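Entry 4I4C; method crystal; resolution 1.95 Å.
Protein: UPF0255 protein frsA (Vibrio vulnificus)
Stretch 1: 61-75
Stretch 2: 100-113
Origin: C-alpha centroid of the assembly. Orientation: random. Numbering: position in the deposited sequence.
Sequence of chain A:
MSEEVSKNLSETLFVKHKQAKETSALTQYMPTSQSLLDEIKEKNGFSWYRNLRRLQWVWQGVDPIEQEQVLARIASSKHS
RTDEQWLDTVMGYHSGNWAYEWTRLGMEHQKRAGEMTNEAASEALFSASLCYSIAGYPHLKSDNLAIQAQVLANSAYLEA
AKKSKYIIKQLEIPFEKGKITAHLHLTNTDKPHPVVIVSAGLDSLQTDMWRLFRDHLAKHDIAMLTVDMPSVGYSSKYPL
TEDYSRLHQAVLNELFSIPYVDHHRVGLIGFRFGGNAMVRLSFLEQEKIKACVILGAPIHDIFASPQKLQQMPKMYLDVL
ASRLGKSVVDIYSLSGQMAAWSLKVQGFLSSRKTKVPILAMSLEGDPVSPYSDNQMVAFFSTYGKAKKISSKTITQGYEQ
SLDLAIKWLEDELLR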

ATOM      1  N   GLY A  61       6.005   9.543  -7.082  1.00 18.59           N
ATOM      2  CA  GLY A  61       5.906  10.359  -8.279  1.00 19.40           C
ATOM      3  C   GLY A  61       5.287  11.746  -8.164  1.00 18.29           C
ATOM      4  O   GLY A  61       5.250  12.475  -9.150  1.00 21.88           O
ATOM      5  N   VAL A  62       4.797  12.114  -6.982  1.00 17.01           N
ATOM      6  CA  VAL A  62       4.233  13.441  -6.786  1.00 17.33           C
ATOM      7  C   VAL A  62       5.360  14.461  -6.802  1.00 27.34           C
ATOM      8  O   VAL A  62       6.409  14.239  -6.206  1.00 19.00           O
ATOM      9  N   ASP A  63       5.144  15.581  -7.479  1.00 26.36           N
ATOM     10  CA  ASP A  63       6.133  16.647  -7.492  1.00 26.04           C
ATOM     11  C   ASP A  63       6.141  17.354  -6.149  1.00 19.62           C
ATOM     12  O   ASP A  63       5.083  17.732  -5.651  1.00 22.89           O
ATOM     13  N   PRO A  64       7.332  17.539  -5.559  1.00 27.07           N
ATOM     14  CA  PRO A  64       7.473  18.136  -4.230  1.00 24.01           C
ATOM     15  C   PRO A  64       6.869  19.532  -4.131  1.00 24.03           C
ATOM     16  O   PRO A  64       6.270  19.845  -3.101  1.00 29.21           O
ATOM     17  N   ILE A  65       7.030  20.348  -5.169  1.00 25.40           N
ATOM     18  CA  ILE A  65       6.522  21.721  -5.143  1.00 35.39           C
ATOM     19  C   ILE A  65       4.994  21.732  -5.132  1.00 30.43           C
ATOM     20  O   ILE A  65       4.380  22.477  -4.361  1.00 24.24           O
ATOM     21  N   GLU A  66       4.382  20.905  -5.984  1.00 24.27           N
ATOM     22  CA  GLU A  66       2.919  20.863  -6.089  1.00 24.39           C
ATOM     23  C   GLU A  66       2.292  20.258  -4.830  1.00 21.90           C
ATOM     24  O   GLU A  66       1.219  20.662  -4.403  1.00 18.95           O
ATOM     25  N   GLN A  67       2.981  19.286  -4.240  1.00 22.46           N
ATOM     26  CA  GLN A  67       2.558  18.706  -2.971  1.00 22.17           C
ATOM     27  C   GLN A  67       2.537  19.749  -1.849  1.00 19.06           C
ATOM     28  O   GLN A  67       1.599  19.799  -1.047  1.00 19.38           O
ATOM     29  N   GLU A  68       3.571  20.584  -1.790  1.00 17.56           N
ATOM     30  CA  GLU A  68       3.594  21.636  -0.780  1.00 19.56           C
ATOM     31  C   GLU A  68       2.480  22.648  -1.039  1.00 21.95           C
ATOM     32  O   GLU A  68       1.862  23.131  -0.093  1.00 18.82           O
ATOM     33  N   GLN A  69       2.222  22.965  -2.308  1.00 16.43           N
ATOM     34  CA  GLN A  69       1.124  23.892  -2.637  1.00 17.89           C
ATOM     35  C   GLN A  69      -0.216  23.298  -2.161  1.00 21.70           C
ATOM     36  O   GLN A  69      -1.061  24.007  -1.596  1.00 20.77           O
ATOM     37  N   VAL A  70      -0.387  21.994  -2.370  1.00 19.73           N
ATOM     38  CA  VAL A  70      -1.597  21.293  -1.943  1.00 19.77           C
ATOM     39  C   VAL A  70      -1.718  21.302  -0.431  1.00 18.45           C
ATOM     40  O   VAL A  70      -2.759  21.675   0.115  1.00 14.64           O
ATOM     41  N   LEU A  71      -0.640  20.923   0.246  1.00 15.60           N
ATOM     42  CA  LEU A  71      -0.643  20.865   1.704  1.00 20.27           C
ATOM     43  C   LEU A  71      -0.818  22.249   2.332  1.00 21.72           C
ATOM     44  O   LEU A  71      -1.465  22.389   3.376  1.00 20.84           O
ATOM     45  N   ALA A  72      -0.244  23.267   1.697  1.00 18.15           N
ATOM     46  CA  ALA A  72      -0.417  24.637   2.171  1.00 19.17           C
ATOM     47  C   ALA A  72      -1.870  25.099   2.073  1.00 21.95           C
ATOM     48  O   ALA A  72      -2.388  25.691   3.010  1.00 21.50           O
ATOM     49  N   ARG A  73      -2.534  24.822   0.955  1.00 17.51           N
ATOM     50  CA  ARG A  73      -3.943  25.203   0.827  1.00 16.49           C
ATOM     51  C   ARG A  73      -4.811  24.473   1.869  1.00 16.72           C
ATOM     52  O   ARG A  73      -5.824  25.003   2.324  1.00 19.22           O
ATOM     53  N   ILE A  74      -4.401  23.260   2.244  1.00 15.00           N
ATOM     54  CA  ILE A  74      -5.090  22.468   3.263  1.00 15.23           C
ATOM     55  C   ILE A  74      -4.834  23.035   4.661  1.00 17.48           C
ATOM     56  O   ILE A  74      -5.761  23.216   5.458  1.00 14.87           O
ATOM     57  N   ALA A  75      -3.571  23.304   4.960  1.00 18.36           N
ATOM     58  CA  ALA A  75      -3.204  23.779   6.293  1.00 17.98           C
ATOM     59  C   ALA A  75      -3.558  25.263   6.529  1.00 23.78           C
ATOM     60  O   ALA A  75      -3.749  25.674   7.676  1.00 26.80           O
ATOM     61  N   TYR A 100     -10.629  17.354  -1.525  1.00 17.64           N
ATOM     62  CA  TYR A 100     -10.858  18.417  -2.510  1.00 21.53           C
ATOM     63  C   TYR A 100      -9.543  18.930  -3.092  1.00 21.21           C
ATOM     64  O   TYR A 100      -9.390  19.056  -4.306  1.00 20.73           O
ATOM     65  N   GLU A 101      -8.590  19.234  -2.218  1.00 18.59           N
ATOM     66  CA  GLU A 101      -7.357  19.853  -2.674  1.00 16.61           C
ATOM     67  C   GLU A 101      -6.506  18.867  -3.462  1.00 18.90           C
ATOM     68  O   GLU A 101      -5.862  19.259  -4.437  1.00 17.23           O
ATOM     69  N   TRP A 102      -6.506  17.592  -3.062  1.00 17.31           N
ATOM     70  CA  TRP A 102      -5.688  16.608  -3.780  1.00 15.23           C
ATOM     71  C   TRP A 102      -6.322  16.269  -5.119  1.00 16.82           C
ATOM     72  O   TRP A 102      -5.630  16.057  -6.101  1.00 17.60           O
ATOM     73  N   THR A 103      -7.649  16.251  -5.156  1.00 16.00           N
ATOM     74  CA  THR A 103      -8.349  15.975  -6.410  1.00 18.81           C
ATOM     75  C   THR A 103      -8.126  17.109  -7.412  1.00 21.07           C
ATOM     76  O   THR A 103      -7.995  16.872  -8.616  1.00 23.24           O
ATOM     77  N   ARG A 104      -8.050  18.342  -6.904  1.00 19.02           N
ATOM     78  CA  ARG A 104      -7.701  19.490  -7.738  1.00 26.82           C
ATOM     79  C   ARG A 104      -6.396  19.290  -8.479  1.00 18.46           C
ATOM     80  O   ARG A 104      -6.294  19.623  -9.652  1.00 19.43           O
ATOM     81  N   LEU A 105      -5.381  18.812  -7.767  1.00 17.51           N
ATOM     82  CA  LEU A 105      -4.085  18.534  -8.381  1.00 25.48           C
ATOM     83  C   LEU A 105      -4.215  17.405  -9.401  1.00 24.81           C
ATOM     84  O   LEU A 105      -3.679  17.502 -10.504  1.00 22.45           O
ATOM     85  N   GLY A 106      -4.940  16.348  -9.047  1.00 17.19           N
ATOM     86  CA  GLY A 106      -5.245  15.310 -10.023  1.00 17.54           C
ATOM     87  C   GLY A 106      -5.859  15.846 -11.315  1.00 27.44           C
ATOM     88  O   GLY A 106      -5.461  15.475 -12.426  1.00 20.93           O
ATOM     89  N   MET A 107      -6.826  16.744 -11.185  1.00 22.28           N
ATOM     90  CA  MET A 107      -7.523  17.238 -12.368  1.00 20.81           C
ATOM     91  C   MET A 107      -6.629  18.125 -13.229  1.00 25.44           C
ATOM     92  O   MET A 107      -6.828  18.224 -14.437  1.00 29.91           O
ATOM     93  N   GLU A 108      -5.625  18.735 -12.603  1.00 26.47           N
ATOM     94  CA  GLU A 108      -4.666  19.592 -13.285  1.00 27.50           C
ATOM     95  C   GLU A 108      -3.703  18.759 -14.126  1.00 29.21           C
ATOM     96  O   GLU A 108      -3.314  19.148 -15.244  1.00 24.29           O
ATOM     97  N   HIS A 109      -3.298  17.619 -13.576  1.00 23.89           N
ATOM     98  CA  HIS A 109      -2.547  16.644 -14.352  1.00 21.03           C
ATOM     99  C   HIS A 109      -3.409  16.095 -15.484  1.00 23.92           C
ATOM    100  O   HIS A 109      -2.946  15.967 -16.612  1.00 25.84           O
ATOM    101  N   GLN A 110      -4.660  15.764 -15.177  1.00 21.79           N
ATOM    102  CA  GLN A 110      -5.542  15.195 -16.192  1.00 31.33           C
ATOM    103  C   GLN A 110      -5.849  16.223 -17.297  1.00 44.63           C
ATOM    104  O   GLN A 110      -6.143  15.833 -18.428  1.00 50.32           O
ATOM    105  N   LYS A 111      -5.767  17.521 -16.967  1.00 42.59           N
ATOM    106  CA  LYS A 111      -5.857  18.607 -17.961  1.00 37.91           C
ATOM    107  C   LYS A 111      -4.606  18.700 -18.835  1.00 33.35           C
ATOM    108  O   LYS A 111      -4.703  18.725 -20.059  1.00 35.06           O
ATOM    109  N   ARG A 112      -3.432  18.766 -18.212  1.00 26.84           N
ATOM    110  CA  ARG A 112      -2.184  18.781 -18.974  1.00 46.62           C
ATOM    111  C   ARG A 112      -2.056  17.541 -19.870  1.00 50.10           C
ATOM    112  O   ARG A 112      -1.420  17.595 -20.925  1.00 48.75           O
ATOM    113  N   ALA A 113      -2.665  16.433 -19.444  1.00 46.49           N
ATOM    114  CA  ALA A 113      -2.604  15.175 -20.193  1.00 43.90           C
ATOM    115  C   ALA A 113      -3.236  15.281 -21.590  1.00 46.26           C
ATOM    116  O   ALA A 113      -2.755  14.671 -22.548  1.00 46.12           O
TER

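The two helices run roughly antiparallel, at 148° with axes 9.4 Å apart, and come closest where V70 faces E101, their CA atoms 6.0 Å from each other. The main bump is W102. Its CA-to-CB bond points sideways, but the m rotamer (chi2 100°) swings the indole across to fill a hollow made by Q67, V70, L71 and I74. V70, pointing toward the partner in its t rotamer, floors that hollow: CG1 lies over the ring face, 3.5 Å from W102 CE2, a CH-pi contact, while CG2 meets L105 CD2 at 3.8 Å. At the ring edge sit V62 CG1, 4.2 Å from W102 CZ3, and Q67 OE1, 3.7 Å from W102 CH2; that oxygen is buried without a polar partner. I74, m then t, sends CD1 to 3.8 Å from W102 NE1 and lays CG1 3.8 Å from E101 CB.

Polar groups flank this core. E66 (m, t) reaches past L105 to accept a weak hydrogen bond from H109 NE2 to its OE1 at 3.2 Å; water 1 links H109 NE2 to D63 N. Toward the other end, R73 and R104 place NH1 against NH1 at 3.2 Å, two donors eased by E101: its OE1 forms a salt bridge with R104 NH1 (3.4 Å), and water 2 joins its OE2 to R73 NH1.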

ATOM      1  CB  VAL A  62       3.506  13.581  -5.422  1.00 27.24           C
ATOM      2  CG1 VAL A  62       2.926  14.982  -5.276  1.00 35.84           C
ATOM      3  CG2 VAL A  62       2.425  12.554  -5.278  1.00 16.53           C
ATOM      4  CB  ASP A  63       5.812  17.655  -8.594  1.00 30.08           C
ATOM      5  CG  ASP A  63       6.721  18.870  -8.544  1.00 36.92           C
ATOM      6  OD1 ASP A  63       7.855  18.777  -9.064  1.00 35.75           O
ATOM      7  OD2 ASP A  63       6.309  19.907  -7.967  1.00 35.69           O
ATOM      8  CB  PRO A  64       8.990  18.206  -4.028  1.00 30.37           C
ATOM      9  CG  PRO A  64       9.576  18.032  -5.387  1.00 37.38           C
ATOM     10  CD  PRO A  64       8.635  17.150  -6.120  1.00 36.47           C
ATOM     11  CB  ILE A  65       7.066  22.569  -6.328  1.00 33.26           C
ATOM     12  CG1 ILE A  65       8.595  22.528  -6.355  1.00 43.79           C
ATOM     13  CG2 ILE A  65       6.599  24.005  -6.238  1.00 30.23           C
ATOM     14  CD1 ILE A  65       9.239  23.126  -5.139  1.00 45.56           C
ATOM     15  CB  GLU A  66       2.481  20.067  -7.319  1.00 26.81           C
ATOM     16  CG  GLU A  66       2.951  20.642  -8.651  1.00 34.78           C
ATOM     17  CD  GLU A  66       2.718  19.688  -9.813  1.00 44.11           C
ATOM     18  OE1 GLU A  66       2.361  18.514  -9.566  1.00 44.73           O
ATOM     19  OE2 GLU A  66       2.896  20.110 -10.974  1.00 52.64           O
ATOM     20  CB  GLN A  67       3.474  17.533  -2.592  1.00 21.99           C
ATOM     21  CG  GLN A  67       3.321  17.075  -1.170  1.00 13.23           C
ATOM     22  CD  GLN A  67       3.936  15.707  -0.923  1.00 19.14           C
ATOM     23  OE1 GLN A  67       3.221  14.714  -0.820  1.00 18.67           O
ATOM     24  NE2 GLN A  67       5.261  15.653  -0.816  1.00 18.11           N
ATOM     25  CB  GLU A  68       4.948  22.346  -0.686  1.00 26.24           C
ATOM     26  CG  GLU A  68       6.082  21.503  -0.078  1.00 31.91           C
ATOM     27  CD  GLU A  68       5.644  20.703   1.147  1.00 34.76           C
ATOM     28  OE1 GLU A  68       4.844  21.211   1.970  1.00 22.57           O
ATOM     29  OE2 GLU A  68       6.108  19.557   1.290  1.00 28.98           O
ATOM     30  CB  GLN A  69       1.090  24.217  -4.134  1.00 23.10           C
ATOM     31  CG  GLN A  69       2.334  24.981  -4.638  1.00 24.65           C
ATOM     32  CD  GLN A  69       2.315  25.264  -6.133  1.00 32.18           C
ATOM     33  OE1 GLN A  69       1.412  24.836  -6.851  1.00 39.52           O
ATOM     34  NE2 GLN A  69       3.323  25.996  -6.608  1.00 24.97           N
ATOM     35  CB  VAL A  70      -1.629  19.829  -2.461  1.00 16.49           C
ATOM     36  CG1 VAL A  70      -2.768  19.060  -1.813  1.00 18.80           C
ATOM     37  CG2 VAL A  70      -1.770  19.810  -3.978  1.00 19.73           C
ATOM     38  CB  LEU A  71       0.624  20.185   2.226  1.00 14.66           C
ATOM     39  CG  LEU A  71       0.731  18.686   1.906  1.00 14.61           C
ATOM     40  CD1 LEU A  71       2.086  18.119   2.367  1.00 14.18           C
ATOM     41  CD2 LEU A  71      -0.399  17.900   2.545  1.00 13.55           C
ATOM     42  CB  ALA A  72       0.510  25.591   1.432  1.00 18.55           C
ATOM     43  CB  ARG A  73      -4.466  24.935  -0.588  1.00 20.60           C
ATOM     44  CG  ARG A  73      -3.989  25.920  -1.663  1.00 19.92           C
ATOM     45  CD  ARG A  73      -4.500  25.478  -3.027  1.00 18.34           C
ATOM     46  NE  ARG A  73      -4.297  26.499  -4.057  1.00 23.41           N
ATOM     47  CZ  ARG A  73      -5.179  27.454  -4.355  1.00 25.41           C
ATOM     48  NH1 ARG A  73      -6.337  27.515  -3.716  1.00 21.80           N
ATOM     49  NH2 ARG A  73      -4.909  28.340  -5.307  1.00 29.38           N
ATOM     50  CB  ILE A  74      -4.609  20.990   3.250  1.00 18.48           C
ATOM     51  CG1 ILE A  74      -5.143  20.242   2.018  1.00 13.71           C
ATOM     52  CG2 ILE A  74      -5.018  20.280   4.551  1.00 15.19           C
ATOM     53  CD1 ILE A  74      -4.510  18.849   1.833  1.00 15.48           C
ATOM     54  CB  ALA A  75      -1.749  23.534   6.549  1.00 16.80           C
ATOM     55  CB  TYR A 100     -11.605  19.578  -1.861  1.00 22.08           C
ATOM     56  CG  TYR A 100     -11.875  20.732  -2.805  1.00 26.81           C
ATOM     57  CD1 TYR A 100     -10.978  21.786  -2.918  1.00 29.00           C
ATOM     58  CD2 TYR A 100     -13.018  20.757  -3.590  1.00 23.61           C
ATOM     59  CE1 TYR A 100     -11.218  22.842  -3.786  1.00 33.97           C
ATOM     60  CE2 TYR A 100     -13.272  21.814  -4.458  1.00 31.56           C
ATOM     61  CZ  TYR A 100     -12.367  22.848  -4.553  1.00 33.10           C
ATOM     62  OH  TYR A 100     -12.598  23.895  -5.416  1.00 37.56           O
ATOM     63  CB  GLU A 101      -6.570  20.486  -1.520  1.00 15.29           C
ATOM     64  CG  GLU A 101      -7.289  21.676  -0.816  1.00 15.77           C
ATOM     65  CD  GLU A 101      -7.493  22.909  -1.694  1.00 18.48           C
ATOM     66  OE1 GLU A 101      -6.974  22.963  -2.825  1.00 20.10           O
ATOM     67  OE2 GLU A 101      -8.184  23.847  -1.234  1.00 20.53           O
ATOM     68  CB  TRP A 102      -5.437  15.342  -2.951  1.00 13.60           C
ATOM     69  CG  TRP A 102      -4.313  15.505  -1.965  1.00 19.60           C
ATOM     70  CD1 TRP A 102      -4.419  15.763  -0.616  1.00 12.65           C
ATOM     71  CD2 TRP A 102      -2.911  15.458  -2.256  1.00 18.06           C
ATOM     72  NE1 TRP A 102      -3.165  15.867  -0.057  1.00 13.14           N
ATOM     73  CE2 TRP A 102      -2.223  15.682  -1.038  1.00 17.70           C
ATOM     74  CE3 TRP A 102      -2.171  15.247  -3.427  1.00 13.24           C
ATOM     75  CZ2 TRP A 102      -0.821  15.704  -0.962  1.00 19.26           C
ATOM     76  CZ3 TRP A 102      -0.775  15.260  -3.345  1.00 14.87           C
ATOM     77  CH2 TRP A 102      -0.120  15.484  -2.121  1.00 16.96           C
ATOM     78  CB  THR A 103      -9.852  15.719  -6.153  1.00 20.16           C
ATOM     79  OG1 THR A 103      -9.990  14.518  -5.387  1.00 25.45           O
ATOM     80  CG2 THR A 103     -10.616  15.556  -7.450  1.00 17.84           C
ATOM     81  CB  ARG A 104      -7.549  20.750  -6.895  1.00 22.68           C
ATOM     82  CG  ARG A 104      -8.817  21.443  -6.579  1.00 28.69           C
ATOM     83  CD  ARG A 104      -8.489  22.729  -5.822  1.00 35.89           C
ATOM     84  NE  ARG A 104      -8.638  23.909  -6.662  1.00 30.35           N
ATOM     85  CZ  ARG A 104      -8.554  25.154  -6.204  1.00 36.34           C
ATOM     86  NH1 ARG A 104      -8.307  25.363  -4.914  1.00 28.27           N
ATOM     87  NH2 ARG A 104      -8.719  26.189  -7.026  1.00 34.30           N
ATOM     88  CB  LEU A 105      -3.000  18.212  -7.331  1.00 19.37           C
ATOM     89  CG  LEU A 105      -1.580  18.050  -7.891  1.00 20.36           C
ATOM     90  CD1 LEU A 105      -1.071  19.304  -8.637  1.00 17.72           C
ATOM     91  CD2 LEU A 105      -0.572  17.621  -6.816  1.00 20.34           C
ATOM     92  CB  MET A 107      -8.812  17.938 -11.969  1.00 23.78           C
ATOM     93  CG  MET A 107      -9.848  16.989 -11.382  1.00 23.62           C
ATOM     94  SD  MET A 107     -11.299  17.873 -10.737  1.00 52.27           S
ATOM     95  CE  MET A 107     -12.473  16.526 -10.555  1.00 57.23           C
ATOM     96  CB  GLU A 108      -3.877  20.426 -12.265  1.00 25.91           C
ATOM     97  CG  GLU A 108      -2.989  21.488 -12.886  1.00 28.72           C
ATOM     98  CD  GLU A 108      -3.782  22.655 -13.485  1.00 33.67           C
ATOM     99  OE1 GLU A 108      -5.022  22.724 -13.297  1.00 31.46           O
ATOM    100  OE2 GLU A 108      -3.155  23.497 -14.156  1.00 44.53           O
ATOM    101  CB  HIS A 109      -2.054  15.498 -13.470  1.00 19.70           C
ATOM    102  CG  HIS A 109      -0.873  15.860 -12.635  1.00 28.96           C
ATOM    103  ND1 HIS A 109       0.332  16.232 -13.184  1.00 25.38           N
ATOM    104  CD2 HIS A 109      -0.712  15.925 -11.292  1.00 32.77           C
ATOM    105  CE1 HIS A 109       1.191  16.503 -12.216  1.00 30.81           C
ATOM    106  NE2 HIS A 109       0.580  16.328 -11.058  1.00 30.11           N
ATOM    107  CB  GLN A 110      -6.821  14.635 -15.555  1.00 36.19           C
ATOM    108  CG  GLN A 110      -7.567  13.635 -16.427  1.00 43.44           C
ATOM    109  CD  GLN A 110      -8.478  12.716 -15.628  1.00 45.41           C
ATOM    110  OE1 GLN A 110      -8.748  12.949 -14.447  1.00 39.07           O
ATOM    111  NE2 GLN A 110      -8.957  11.659 -16.272  1.00 51.66           N
ATOM    112  CB  LYS A 111      -6.097  19.974 -17.300  1.00 42.90           C
ATOM    113  CG  LYS A 111      -7.563  20.326 -17.072  1.00 52.52           C
ATOM    114  CD  LYS A 111      -7.774  21.845 -16.938  1.00 52.86           C
ATOM    115  CE  LYS A 111      -8.576  22.209 -15.687  1.00 52.41           C
ATOM    116  NZ  LYS A 111      -9.880  21.493 -15.613  1.00 52.59           N
ATOM    117  CB  ARG A 112      -0.967  18.876 -18.050  1.00 45.59           C
ATOM    118  CG  ARG A 112      -0.878  20.147 -17.224  1.00 43.05           C
ATOM    119  CD  ARG A 112       0.497  20.282 -16.585  1.00 44.58           C
ATOM    120  NE  ARG A 112       0.624  21.492 -15.777  1.00 49.19           N
ATOM    121  CZ  ARG A 112       0.373  21.547 -14.473  1.00 51.47           C
ATOM    122  NH1 ARG A 112      -0.023  20.457 -13.828  1.00 54.27           N
ATOM    123  NH2 ARG A 112       0.519  22.691 -13.812  1.00 51.39           N
ATOM    124  CB  ALA A 113      -3.262  14.043 -19.394  1.00 36.02           C
TER
HETATM  125  O   HOH W   1       2.513  15.497  -8.888  1.00 35.64           O
HETATM  126  O   HOH W   2      -7.678  26.377  -1.441  1.00 13.18           O